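Local structure of methyltransferase (Geobacter sulfurreducens PCA, 3C3P) at residues 129-135 with 155-161; 190-194 with 205-209. The protein is probably an S-adenosyl-L-methionine-dependent O-methyltransferase, transferring a methyl group to the oxygen of a substrate that is not identified. Residues are numbered along the deposited sequence.

Contact 1 of 2, residues 129-135 with 155-161. With EDO (1,2-ethanediol), chain K.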
ATOM      1  N   ILE A 129      -4.165   6.300 -11.591  1.00 27.92           N
ATOM      2  CA  ILE A 129      -2.866   5.791 -11.160  1.00 28.09           C
ATOM      3  C   ILE A 129      -1.838   6.135 -12.202  1.00 27.87           C
ATOM      4  O   ILE A 129      -1.993   5.832 -13.370  1.00 30.34           O
ATOM      5  CB  ILE A 129      -2.789   4.259 -10.922  1.00 28.06           C
ATOM      6  CG1 ILE A 129      -3.713   3.822  -9.803  1.00 29.24           C
ATOM      7  CG2 ILE A 129      -1.357   3.859 -10.582  1.00 29.86           C
ATOM      8  CD1 ILE A 129      -3.618   2.368  -9.477  1.00 29.36           C
ATOM      9  N   LEU A 130      -0.810   6.825 -11.762  1.00 28.99           N
ATOM     10  CA  LEU A 130       0.305   7.198 -12.621  1.00 28.72           C
ATOM     11  C   LEU A 130       1.540   6.462 -12.107  1.00 29.36           C
ATOM     12  O   LEU A 130       2.022   6.675 -10.965  1.00 28.12           O
ATOM     13  CB  LEU A 130       0.523   8.711 -12.659  1.00 29.06           C
ATOM     14  CG  LEU A 130       1.734   9.121 -13.519  1.00 28.26           C
ATOM     15  CD1 LEU A 130       1.512   8.712 -14.980  1.00 28.29           C
ATOM     16  CD2 LEU A 130       2.067  10.615 -13.424  1.00 28.75           C
ATOM     17  N   PHE A 131       2.020   5.555 -12.952  1.00 29.21           N
ATOM     18  CA  PHE A 131       3.193   4.746 -12.637  1.00 30.42           C
ATOM     19  C   PHE A 131       4.432   5.463 -13.126  1.00 33.26           C
ATOM     20  O   PHE A 131       4.437   6.049 -14.214  1.00 34.25           O
ATOM     21  CB  PHE A 131       3.107   3.356 -13.262  1.00 31.18           C
ATOM     22  CG  PHE A 131       4.302   2.482 -12.971  1.00 32.00           C
ATOM     23  CD1 PHE A 131       4.352   1.714 -11.809  1.00 32.80           C
ATOM     24  CD2 PHE A 131       5.366   2.425 -13.847  1.00 32.64           C
ATOM     25  CE1 PHE A 131       5.446   0.886 -11.549  1.00 32.76           C
ATOM     26  CE2 PHE A 131       6.477   1.600 -13.579  1.00 31.84           C
ATOM     27  CZ  PHE A 131       6.501   0.844 -12.435  1.00 32.31           C
HETATM   28  N   MSE A 132       5.473   5.409 -12.309  1.00 32.95           N
HETATM   29  CA  MSE A 132       6.690   6.083 -12.641  1.00 36.33           C
HETATM   30  C   MSE A 132       7.963   5.348 -12.203  1.00 35.72           C
HETATM   31  O   MSE A 132       7.986   4.708 -11.163  1.00 34.94           O
HETATM   32  CB  MSE A 132       6.611   7.378 -11.861  1.00 37.87           C
HETATM   33  CG  MSE A 132       7.118   8.464 -12.589  1.00 39.37           C
HETATM   34 SE   MSE A 132       7.390   9.880 -11.348  0.75 40.08          SE
HETATM   35  CE  MSE A 132       5.540  10.133 -10.708  1.00 30.27           C
ATOM     36  N   ASP A 133       9.002   5.437 -13.033  1.00 36.61           N
ATOM     37  CA  ASP A 133      10.336   4.854 -12.736  1.00 36.62           C
ATOM     38  C   ASP A 133      11.346   5.990 -12.462  1.00 36.30           C
ATOM     39  O   ASP A 133      11.722   6.762 -13.341  1.00 35.55           O
ATOM     40  CB  ASP A 133      10.815   3.935 -13.860  1.00 38.54           C
ATOM     41  CG  ASP A 133      12.122   3.206 -13.520  1.00 39.64           C
ATOM     42  OD1 ASP A 133      12.818   3.576 -12.537  1.00 39.81           O
ATOM     43  OD2 ASP A 133      12.464   2.259 -14.263  1.00 41.56           O
ATOM     44  N   CYS A 134      11.763   6.072 -11.211  1.00 37.27           N
ATOM     45  CA  CYS A 134      12.690   7.109 -10.776  1.00 38.94           C
ATOM     46  C   CYS A 134      14.054   7.047 -11.424  1.00 39.00           C
ATOM     47  O   CYS A 134      14.803   8.019 -11.338  1.00 39.04           O
ATOM     48  CB  CYS A 134      12.871   7.101  -9.252  1.00 39.02           C
ATOM     49  SG  CYS A 134      11.380   7.543  -8.339  1.00 40.27           S
ATOM     50  N   ASP A 135      14.383   5.931 -12.064  1.00 39.74           N
ATOM     51  CA  ASP A 135      15.677   5.766 -12.756  0.50 39.84           C
ATOM     52  C   ASP A 135      15.689   6.433 -14.103  1.00 40.49           C
ATOM     53  O   ASP A 135      16.733   6.790 -14.635  1.00 41.11           O
ATOM     54  CB  ASP A 135      16.001   4.296 -13.032  0.50 39.40           C
ATOM     55  CG  ASP A 135      16.432   3.557 -11.814  0.50 38.82           C
ATOM     56  OD1 ASP A 135      16.763   4.212 -10.812  0.50 38.84           O
ATOM     57  OD2 ASP A 135      16.500   2.320 -11.886  0.50 38.28           O
ATOM     58  N   LEU A 155      -3.337   8.409  -7.406  1.00 29.07           N
ATOM     59  CA  LEU A 155      -2.216   7.825  -6.720  1.00 28.60           C
ATOM     60  C   LEU A 155      -1.024   7.696  -7.639  1.00 29.23           C
ATOM     61  O   LEU A 155      -1.116   7.139  -8.736  1.00 29.24           O
ATOM     62  CB  LEU A 155      -2.571   6.406  -6.247  1.00 29.10           C
ATOM     63  CG  LEU A 155      -1.492   5.594  -5.523  1.00 30.70           C
ATOM     64  CD1 LEU A 155      -1.119   6.148  -4.147  1.00 30.75           C
ATOM     65  CD2 LEU A 155      -1.954   4.108  -5.429  1.00 31.56           C
ATOM     66  N   LEU A 156       0.082   8.225  -7.140  1.00 29.32           N
ATOM     67  CA  LEU A 156       1.358   8.178  -7.826  0.50 29.45           C
ATOM     68  C   LEU A 156       2.116   7.008  -7.231  1.00 28.26           C
ATOM     69  O   LEU A 156       2.172   6.847  -6.009  1.00 29.26           O
ATOM     70  CB  LEU A 156       2.154   9.471  -7.605  0.50 29.93           C
ATOM     71  CG  LEU A 156       3.478   9.617  -8.341  0.50 30.17           C
ATOM     72  CD1 LEU A 156       3.216   9.798  -9.831  0.50 31.23           C
ATOM     73  CD2 LEU A 156       4.226  10.801  -7.775  0.50 30.73           C
ATOM     74  N   ILE A 157       2.674   6.189  -8.107  1.00 28.30           N
ATOM     75  CA  ILE A 157       3.492   5.004  -7.723  1.00 28.90           C
ATOM     76  C   ILE A 157       4.816   5.141  -8.486  1.00 29.32           C
ATOM     77  O   ILE A 157       4.868   5.023  -9.722  1.00 31.44           O
ATOM     78  CB  ILE A 157       2.838   3.642  -8.009  1.00 29.30           C
ATOM     79  CG1 ILE A 157       1.444   3.551  -7.368  1.00 28.96           C
ATOM     80  CG2 ILE A 157       3.769   2.513  -7.508  1.00 28.78           C
ATOM     81  CD1 ILE A 157       0.685   2.269  -7.678  1.00 29.52           C
ATOM     82  N   ALA A 158       5.870   5.418  -7.737  1.00 28.29           N
ATOM     83  CA  ALA A 158       7.228   5.633  -8.279  1.00 28.24           C
ATOM     84  C   ALA A 158       8.170   4.575  -7.762  1.00 29.43           C
ATOM     85  O   ALA A 158       8.425   4.470  -6.554  1.00 30.16           O
ATOM     86  CB  ALA A 158       7.733   7.040  -7.929  1.00 28.19           C
ATOM     87  N   VAL A 159       8.684   3.773  -8.686  1.00 28.73           N
ATOM     88  CA  VAL A 159       9.581   2.690  -8.319  1.00 28.16           C
ATOM     89  C   VAL A 159      11.027   3.152  -8.360  1.00 29.55           C
ATOM     90  O   VAL A 159      11.344   4.262  -8.831  1.00 30.51           O
ATOM     91  CB  VAL A 159       9.364   1.411  -9.175  1.00 28.32           C
ATOM     92  CG1 VAL A 159       7.937   0.837  -8.915  1.00 27.80           C
ATOM     93  CG2 VAL A 159       9.649   1.648 -10.681  1.00 28.08           C
ATOM     94  N   ASN A 160      11.885   2.275  -7.869  1.00 29.91           N
ATOM     95  CA  ASN A 160      13.350   2.533  -7.792  1.00 30.80           C
ATOM     96  C   ASN A 160      13.616   3.834  -7.051  1.00 29.25           C
ATOM     97  O   ASN A 160      14.504   4.618  -7.390  1.00 30.40           O
ATOM     98  CB  ASN A 160      13.984   2.545  -9.181  1.00 32.07           C
ATOM     99  CG  ASN A 160      13.767   1.251  -9.910  1.00 33.74           C
ATOM    100  OD1 ASN A 160      13.751   0.191  -9.298  1.00 34.50           O
ATOM    101  ND2 ASN A 160      13.573   1.327 -11.221  1.00 35.45           N
ATOM    102  N   ALA A 161      12.815   4.036  -6.018  1.00 29.04           N
ATOM    103  CA  ALA A 161      12.870   5.227  -5.148  1.00 29.60           C
ATOM    104  C   ALA A 161      14.031   5.294  -4.123  1.00 29.88           C
ATOM    105  O   ALA A 161      14.406   6.387  -3.708  1.00 30.47           O
ATOM    106  CB  ALA A 161      11.555   5.422  -4.434  1.00 28.72           C
TER
HETATM  107  C1  EDO K 217      17.610   6.107  -8.373  1.00 55.14           C
HETATM  108  O1  EDO K 217      16.347   5.593  -8.817  1.00 53.56           O
HETATM  109  C2  EDO K 217      17.826   5.973  -6.862  1.00 55.25           C
HETATM  110  O2  EDO K 217      16.618   6.287  -6.168  1.00 55.58           O

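Contact 2 of 2, residues 190-194 with 205-209. With EDO (1,2-ethanediol), chain L.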
ATOM      1  N   ARG A 190       2.544  19.784  -0.311  1.00 37.17           N
ATOM      2  CA  ARG A 190       1.389  19.808   0.599  0.50 37.59           C
ATOM      3  C   ARG A 190       0.101  19.330  -0.041  1.00 36.51           C
ATOM      4  O   ARG A 190      -0.899  19.138   0.638  1.00 37.48           O
ATOM      5  CB  ARG A 190       1.162  21.193   1.233  0.50 38.54           C
ATOM      6  CG  ARG A 190       2.217  21.614   2.256  0.50 39.18           C
ATOM      7  CD  ARG A 190       1.645  22.735   3.099  0.50 39.62           C
ATOM      8  NE  ARG A 190       2.530  23.256   4.136  0.50 40.31           N
ATOM      9  CZ  ARG A 190       3.821  22.968   4.267  0.50 40.67           C
ATOM     10  NH1 ARG A 190       4.437  22.195   3.383  0.50 40.55           N
ATOM     11  NH2 ARG A 190       4.512  23.512   5.267  0.50 40.89           N
ATOM     12  N   ASP A 191       0.149  19.146  -1.349  1.00 34.77           N
ATOM     13  CA  ASP A 191      -1.002  18.687  -2.136  1.00 33.62           C
ATOM     14  C   ASP A 191      -1.039  17.173  -2.246  1.00 31.84           C
ATOM     15  O   ASP A 191      -2.000  16.600  -2.740  1.00 30.21           O
ATOM     16  CB  ASP A 191      -1.090  19.340  -3.511  1.00 34.65           C
ATOM     17  CG  ASP A 191       0.187  19.261  -4.309  1.00 35.65           C
ATOM     18  OD1 ASP A 191       1.279  19.107  -3.717  1.00 36.30           O
ATOM     19  OD2 ASP A 191       0.065  19.405  -5.543  1.00 35.58           O
ATOM     20  N   PHE A 192       0.013  16.560  -1.725  1.00 31.26           N
ATOM     21  CA  PHE A 192       0.137  15.092  -1.658  1.00 29.23           C
ATOM     22  C   PHE A 192       0.457  14.560  -0.276  1.00 28.66           C
ATOM     23  O   PHE A 192       1.103  15.212   0.538  1.00 28.67           O
ATOM     24  CB  PHE A 192       1.247  14.581  -2.584  1.00 28.97           C
ATOM     25  CG  PHE A 192       0.904  14.637  -4.024  1.00 28.43           C
ATOM     26  CD1 PHE A 192       1.106  15.791  -4.758  1.00 28.24           C
ATOM     27  CD2 PHE A 192       0.398  13.522  -4.664  1.00 28.87           C
ATOM     28  CE1 PHE A 192       0.797  15.844  -6.097  1.00 28.72           C
ATOM     29  CE2 PHE A 192       0.055  13.579  -5.999  1.00 29.41           C
ATOM     30  CZ  PHE A 192       0.280  14.752  -6.722  1.00 28.90           C
ATOM     31  N   PHE A 193      -0.054  13.357  -0.021  1.00 28.60           N
ATOM     32  CA  PHE A 193       0.270  12.614   1.190  1.00 29.10           C
ATOM     33  C   PHE A 193       1.183  11.470   0.698  1.00 29.52           C
ATOM     34  O   PHE A 193       0.773  10.590  -0.075  1.00 28.97           O
ATOM     35  CB  PHE A 193      -0.914  12.065   1.984  1.00 29.05           C
ATOM     36  CG  PHE A 193      -0.478  11.311   3.207  1.00 28.87           C
ATOM     37  CD1 PHE A 193      -0.301  11.975   4.416  1.00 29.82           C
ATOM     38  CD2 PHE A 193      -0.175   9.943   3.133  1.00 31.09           C
ATOM     39  CE1 PHE A 193       0.128  11.284   5.550  1.00 29.62           C
ATOM     40  CE2 PHE A 193       0.253   9.249   4.243  1.00 31.19           C
ATOM     41  CZ  PHE A 193       0.419   9.920   5.462  1.00 29.27           C
ATOM     42  N   THR A 194       2.404  11.450   1.201  1.00 28.56           N
ATOM     43  CA  THR A 194       3.388  10.480   0.718  1.00 30.88           C
ATOM     44  C   THR A 194       4.047   9.573   1.750  1.00 29.98           C
ATOM     45  O   THR A 194       4.172   9.887   2.912  1.00 28.96           O
ATOM     46  CB  THR A 194       4.577  11.279  -0.007  1.00 32.21           C
ATOM     47  OG1 THR A 194       4.072  12.151  -1.040  1.00 33.93           O
ATOM     48  CG2 THR A 194       5.597  10.346  -0.645  1.00 33.37           C
ATOM     49  N   LEU A 205       4.983   6.322  -2.732  1.00 29.51           N
ATOM     50  CA  LEU A 205       3.547   6.425  -2.946  1.00 29.72           C
ATOM     51  C   LEU A 205       3.099   7.822  -2.579  1.00 30.24           C
ATOM     52  O   LEU A 205       3.428   8.344  -1.496  1.00 29.93           O
ATOM     53  CB  LEU A 205       2.805   5.395  -2.081  1.00 30.25           C
ATOM     54  CG  LEU A 205       3.176   3.916  -2.240  1.00 30.51           C
ATOM     55  CD1 LEU A 205       2.475   3.010  -1.181  1.00 30.69           C
ATOM     56  CD2 LEU A 205       2.843   3.465  -3.643  1.00 29.06           C
ATOM     57  N   GLY A 206       2.371   8.426  -3.508  1.00 29.87           N
ATOM     58  CA  GLY A 206       1.806   9.774  -3.315  1.00 30.25           C
ATOM     59  C   GLY A 206       0.326   9.826  -3.626  1.00 29.74           C
ATOM     60  O   GLY A 206      -0.099   9.614  -4.766  1.00 30.14           O
ATOM     61  N   TYR A 207      -0.461  10.116  -2.600  1.00 28.72           N
ATOM     62  CA  TYR A 207      -1.907  10.241  -2.734  1.00 28.99           C
ATOM     63  C   TYR A 207      -2.247  11.710  -2.886  1.00 29.60           C
ATOM     64  O   TYR A 207      -1.876  12.527  -2.057  1.00 29.16           O
ATOM     65  CB  TYR A 207      -2.604   9.673  -1.505  1.00 28.68           C
ATOM     66  CG  TYR A 207      -4.099   9.787  -1.487  1.00 28.81           C
ATOM     67  CD1 TYR A 207      -4.883   8.812  -2.100  1.00 29.44           C
ATOM     68  CD2 TYR A 207      -4.739  10.840  -0.855  1.00 29.13           C
ATOM     69  CE1 TYR A 207      -6.251   8.904  -2.100  1.00 29.32           C
ATOM     70  CE2 TYR A 207      -6.087  10.931  -0.843  1.00 29.47           C
ATOM     71  CZ  TYR A 207      -6.845   9.945  -1.456  1.00 29.62           C
ATOM     72  OH  TYR A 207      -8.203  10.030  -1.431  1.00 30.23           O
ATOM     73  N   ARG A 208      -2.988  12.026  -3.934  1.00 29.91           N
ATOM     74  CA  ARG A 208      -3.341  13.401  -4.200  1.00 30.73           C
ATOM     75  C   ARG A 208      -4.530  13.784  -3.355  1.00 29.63           C
ATOM     76  O   ARG A 208      -5.626  13.284  -3.525  1.00 30.74           O
ATOM     77  CB  ARG A 208      -3.594  13.607  -5.686  1.00 33.67           C
ATOM     78  CG  ARG A 208      -3.367  15.018  -6.055  1.00 36.20           C
ATOM     79  CD  ARG A 208      -3.176  15.191  -7.491  1.00 39.95           C
ATOM     80  NE  ARG A 208      -4.453  15.271  -8.135  1.00 41.99           N
ATOM     81  CZ  ARG A 208      -5.029  16.388  -8.557  1.00 42.65           C
ATOM     82  NH1 ARG A 208      -4.420  17.550  -8.525  1.00 45.69           N
ATOM     83  NH2 ARG A 208      -6.213  16.307  -9.099  1.00 42.55           N
ATOM     84  N   LEU A 209      -4.278  14.709  -2.446  1.00 30.15           N
ATOM     85  CA  LEU A 209      -5.287  15.206  -1.491  1.00 29.59           C
ATOM     86  C   LEU A 209      -6.451  15.902  -2.195  1.00 28.24           C
ATOM     87  O   LEU A 209      -6.291  16.474  -3.250  1.00 26.85           O
ATOM     88  CB  LEU A 209      -4.603  16.074  -0.411  1.00 29.88           C
ATOM     89  CG  LEU A 209      -3.605  15.334   0.481  1.00 29.43           C
ATOM     90  CD1 LEU A 209      -2.838  16.311   1.352  1.00 30.89           C
ATOM     91  CD2 LEU A 209      -4.296  14.285   1.339  1.00 30.54           C
TER
HETATM   92  C1  EDO L 218       1.416  15.385   3.655  1.00 42.34           C
HETATM   93  O1  EDO L 218       0.339  16.220   3.272  1.00 42.91           O
HETATM   94  C2  EDO L 218       2.003  15.655   5.041  1.00 42.11           C
HETATM   95  O2  EDO L 218       1.958  14.491   5.875  1.00 39.68           O
HETATM   96  O   HOH W   1      -4.130  17.790  -4.006  1.00 34.77           O

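Contact 1 of 2, residues 129-135 with 155-161
Strands 129-133 and 155-159 run parallel, their axes 4.6 Å apart at closest approach and 18° from alignment. A ladder of alternating backbone hydrogen bonds pairs them: Leu130 N to Leu155 O (3.1 Å), Ile157 N to Leu130 O (3.0 Å), Met132 N to Ile157 O (2.7 Å) and Val159 N to Met132 O (2.7 Å). Cys134 N to Val159 O (3.0 Å) carries it just past the first strand. CA-H...O contacts fill in between, as from Ala158 CA to Met132 O (3.1 Å).

Apolar side chains pack on both faces. On one, Ile129 CG2 meets Ile157 CD1 (3.9 Å) and Phe131 CE1 meets Val159 CG1 (3.6 Å); on the other, Leu130 CD2 lies 3.9 Å from Leu156 CD1 and Cys134 SG 3.7 Å from Ala158 CB.

Polar groups gather at the C-terminal ends, where metal-dependent relatives such as catechol O-methyltransferase hold metal ligands. No metal is modelled here: Asn160 ND2 donates directly to Asp133 OD1 (2.7 Å), which also accepts from Asp135 N (2.9 Å) in an Asx turn. An ethanediol, probably from the crystallisation liquor, donates from O2 to Asn160 O (3.0 Å), while its O1 sits 2.5 Å from both Asp135 OD1 and Asn160 O.

The pair lies in the middle of the Rossmann-like sheet, linked by the crossover helix 139-146. Strands 59-63 and 203-208 flank it; helix 42-55 covers the face of Phe131 and Ile157, and Phe182 of helix 181-186 packs on Met132 and Leu156.

Contact 2 of 2, residues 190-194 with 205-209
A beta hairpin built from strands 192-197 and 203-208 closes one side of the sheet, the antiparallel ending characteristic of the Rossmann-like methyltransferase fold; this contact is its open end, away from the turn. Phe193 and Tyr207 form the hydrogen-bonded pair, with Phe193 N to Tyr207 O and Tyr207 N to Phe193 O both 2.9 Å. Leu209 N adds a third bond, to Asp191 O (3.0 Å), and one water donates to both Asp191 O (2.7 Å) and Leu209 O (2.6 Å), bridging the two segments where the strands give way to loop. Phe192-Arg208 and Thr194-Gly206 are non-hydrogen-bonded pairs.

On their face, Arg208 CG lies over the Phe192 ring, 4.0 Å from its centroid in a CH-pi contact, while Gly206 C approaches the ring edge, 3.8 Å from Phe192 CD2. With no side chain at Gly206, the ring can lie close to the backbone there. On the opposite face, Phe193 CB touches Leu209 CD2 (4.1 Å). An ethanediol makes a weak hydrogen bond from O1 to Phe192 O (3.0 Å) and also binds Arg46 of the second subunit.

Phe192 and Thr194 pack on Leu186 of helix 181-186, and Leu150 of strand 150-151 touches Phe192 and Arg208. Phe193, Leu205, Tyr207 and Leu209 meet helix 42-55 of the second subunit, where the rings of Tyr49 and Phe193 meet with their planes at about 50°. Strand 203-208 pairs along its other edge with strand 154-159, which carries the sheet on.

In the fold
Contacts 1 and 2 are successive steps across one sheet, their centres 13 Å apart, with strands 154-159 and 203-208 adjacent. The probable hydrogen bond from Leu156 N to Gly206 O (2.8 Å) joins them, and Ile157 CG1 packs 4.0 Å from Leu205 CD2. Here the strand direction reverses, from the parallel pair of contact 1 to the antiparallel hairpin of contact 2. Contact 1, its centre about 6 Å from the chain centre, ends in the polar corner where relatives place their active site; contact 2, its centre about 17 Å from the chain centre, turns its Phe193 and Tyr207 side to the second subunit, which contact 1 reaches through Leu155. Leu186 of helix 181-186 touches Leu156, Phe192 and Thr194.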